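Side-chain contact in probable branched-chain amino acid ABC transporter, amino acid binding protein (Thermus thermophilus, PDB 3LKB), which binds valine and probably delivers branched-chain amino acids to the membrane part of an ABC transporter: residues G209-I214 against P236-L241. The protein carries 2 engineered substitutions. Numbering follows the deposited sequence.
Sequences GPVANI and PDLIAL
The backbone N of Leu-241, whose side chain meets Gly-209 and Ala-212, donates to two carbonyls of its own helix: Asp-237 O at 3.2 Å and, weakly, Leu-238 O. Both are backbone bonds of the short helix 236-242. Leu-241 O accepts a hydrogen bond from Lys-216 NZ, a polar tie to helix 208-220 beside an otherwise apolar contact. The CA–CB bond of Ala-212 is directed toward the other helix, and Ala-212 CB lies 3.5 Å from Leu-241 CB, where the two CA atoms are 5.7 Å apart. In Leu-241, CG stands opposite the carbonyl carbon (chi1 -65°), and the branch ends with CD1 3.7 Å from Gly-209 CA and as near to Gly-209 N, resting on bare backbone. One turn back, Leu-238 meets Val-211 at about a right angle, Leu-238 CD1 lying 3.9 Å from Val-211 CG1; Val-211 also packs on His-204 of strand 201-205, whereas Leu-238 rests on Ala-246 of a loop. The axes of segments 209-214 and 236-241 approach to 8.9 Å with a signed crossing angle of -43°. Gly-209 N is hydrogen-bonded to Asp-22 OD2 of helix 21-41, which follows a strand of a different sheet. Helices 208-220 and 236-242 follow the adjacent parallel strands 201-205 and 226-229, and their side-by-side packing is that of successive beta-alpha-beta crossovers in a Rossmann-like lobe of a periplasmic binding protein.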
loop_
_atom_site.group_PDB
_atom_site.type_symbol
_atom_site.label_atom_id
_atom_site.label_comp_id
_atom_site.label_asym_id
_atom_site.label_seq_id
_atom_site.Cartn_x
_atom_site.Cartn_y
_atom_site.Cartn_z
ATOM N N GLY A 209 -7.520 9.280 -3.074
ATOM C CA GLY A 209 -8.388 8.904 -1.901
ATOM C C GLY A 209 -9.025 10.106 -1.192
ATOM O O GLY A 209 -10.221 10.161 -1.000
ATOM N N PRO A 210 -8.231 11.120 -0.812
ATOM C CA PRO A 210 -8.935 12.314 -0.257
ATOM C C PRO A 210 -9.948 12.970 -1.214
ATOM O O PRO A 210 -11.046 13.428 -0.792
ATOM C CB PRO A 210 -7.793 13.274 0.066
ATOM C CG PRO A 210 -6.579 12.278 0.363
ATOM C CD PRO A 210 -6.764 11.228 -0.724
ATOM N N VAL A 211 -9.604 13.021 -2.497
ATOM C CA VAL A 211 -10.522 13.616 -3.471
ATOM C C VAL A 211 -11.832 12.805 -3.567
ATOM O O VAL A 211 -12.918 13.384 -3.496
ATOM C CB VAL A 211 -9.868 13.807 -4.870
ATOM C CG1 VAL A 211 -10.919 14.329 -5.907
ATOM C CG2 VAL A 211 -8.721 14.768 -4.772
ATOM N N ALA A 212 -11.710 11.481 -3.691
ATOM C CA ALA A 212 -12.853 10.581 -3.735
ATOM C C ALA A 212 -13.799 10.785 -2.546
ATOM O O ALA A 212 -15.067 10.801 -2.697
ATOM C CB ALA A 212 -12.363 9.128 -3.786
ATOM N N ASN A 213 -13.215 10.921 -1.360
ATOM C CA ASN A 213 -14.025 11.153 -0.171
ATOM C C ASN A 213 -14.833 12.457 -0.245
ATOM O O ASN A 213 -16.024 12.520 0.140
ATOM C CB ASN A 213 -13.132 11.146 1.070
ATOM C CG ASN A 213 -12.614 9.757 1.391
ATOM O OD1 ASN A 213 -13.282 8.747 1.098
ATOM N ND2 ASN A 213 -11.407 9.692 1.978
ATOM N N ILE A 214 -14.174 13.509 -0.714
ATOM C CA ILE A 214 -14.848 14.779 -0.896
ATOM C C ILE A 214 -16.015 14.640 -1.910
ATOM O O ILE A 214 -17.113 15.119 -1.628
ATOM C CB ILE A 214 -13.842 15.887 -1.287
ATOM C CG1 ILE A 214 -13.000 16.262 -0.066
ATOM C CG2 ILE A 214 -14.578 17.104 -1.836
ATOM C CD1 ILE A 214 -11.761 17.051 -0.387
ATOM N N PRO A 236 -8.362 6.065 -13.557
ATOM C CA PRO A 236 -9.128 4.917 -13.079
ATOM C C PRO A 236 -9.076 4.716 -11.591
ATOM O O PRO A 236 -10.029 4.197 -11.031
ATOM C CB PRO A 236 -8.468 3.740 -13.813
ATOM C CG PRO A 236 -7.976 4.304 -15.037
ATOM C CD PRO A 236 -7.426 5.669 -14.636
ATOM N N ASP A 237 -7.993 5.128 -10.951
ATOM C CA ASP A 237 -7.945 5.177 -9.493
ATOM C C ASP A 237 -9.057 6.019 -8.878
ATOM O O ASP A 237 -9.752 5.544 -7.969
ATOM C CB ASP A 237 -6.582 5.671 -9.007
ATOM C CG ASP A 237 -5.462 5.277 -9.960
ATOM O OD1 ASP A 237 -4.861 4.227 -9.627
ATOM O OD2 ASP A 237 -5.270 5.964 -11.079
ATOM N N LEU A 238 -9.253 7.256 -9.337
ATOM C CA LEU A 238 -10.342 8.058 -8.780
ATOM C C LEU A 238 -11.700 7.394 -9.008
ATOM O O LEU A 238 -12.554 7.358 -8.119
ATOM C CB LEU A 238 -10.347 9.484 -9.339
ATOM C CG LEU A 238 -11.160 10.586 -8.621
ATOM C CD1 LEU A 238 -10.673 11.964 -8.965
ATOM C CD2 LEU A 238 -12.498 10.569 -9.204
ATOM N N ILE A 239 -11.919 6.867 -10.195
ATOM C CA ILE A 239 -13.200 6.215 -10.479
ATOM C C ILE A 239 -13.442 5.037 -9.545
ATOM O O ILE A 239 -14.544 4.852 -9.029
ATOM C CB ILE A 239 -13.275 5.738 -11.962
ATOM C CG1 ILE A 239 -13.020 6.930 -12.926
ATOM C CG2 ILE A 239 -14.549 4.890 -12.219
ATOM C CD1 ILE A 239 -14.026 8.128 -12.800
ATOM N N ALA A 240 -12.423 4.254 -9.305
ATOM C CA ALA A 240 -12.567 3.098 -8.456
ATOM C C ALA A 240 -12.949 3.494 -7.014
ATOM O O ALA A 240 -13.694 2.756 -6.336
ATOM C CB ALA A 240 -11.249 2.278 -8.439
ATOM N N LEU A 241 -12.398 4.605 -6.524
ATOM C CA LEU A 241 -12.654 5.057 -5.119
ATOM C C LEU A 241 -13.914 5.902 -5.003
ATOM O O LEU A 241 -14.537 5.909 -3.952
ATOM C CB LEU A 241 -11.486 5.879 -4.601
ATOM C CG LEU A 241 -10.161 5.137 -4.460
ATOM C CD1 LEU A 241 -9.052 6.095 -4.138
ATOM C CD2 LEU A 241 -10.271 4.096 -3.330
#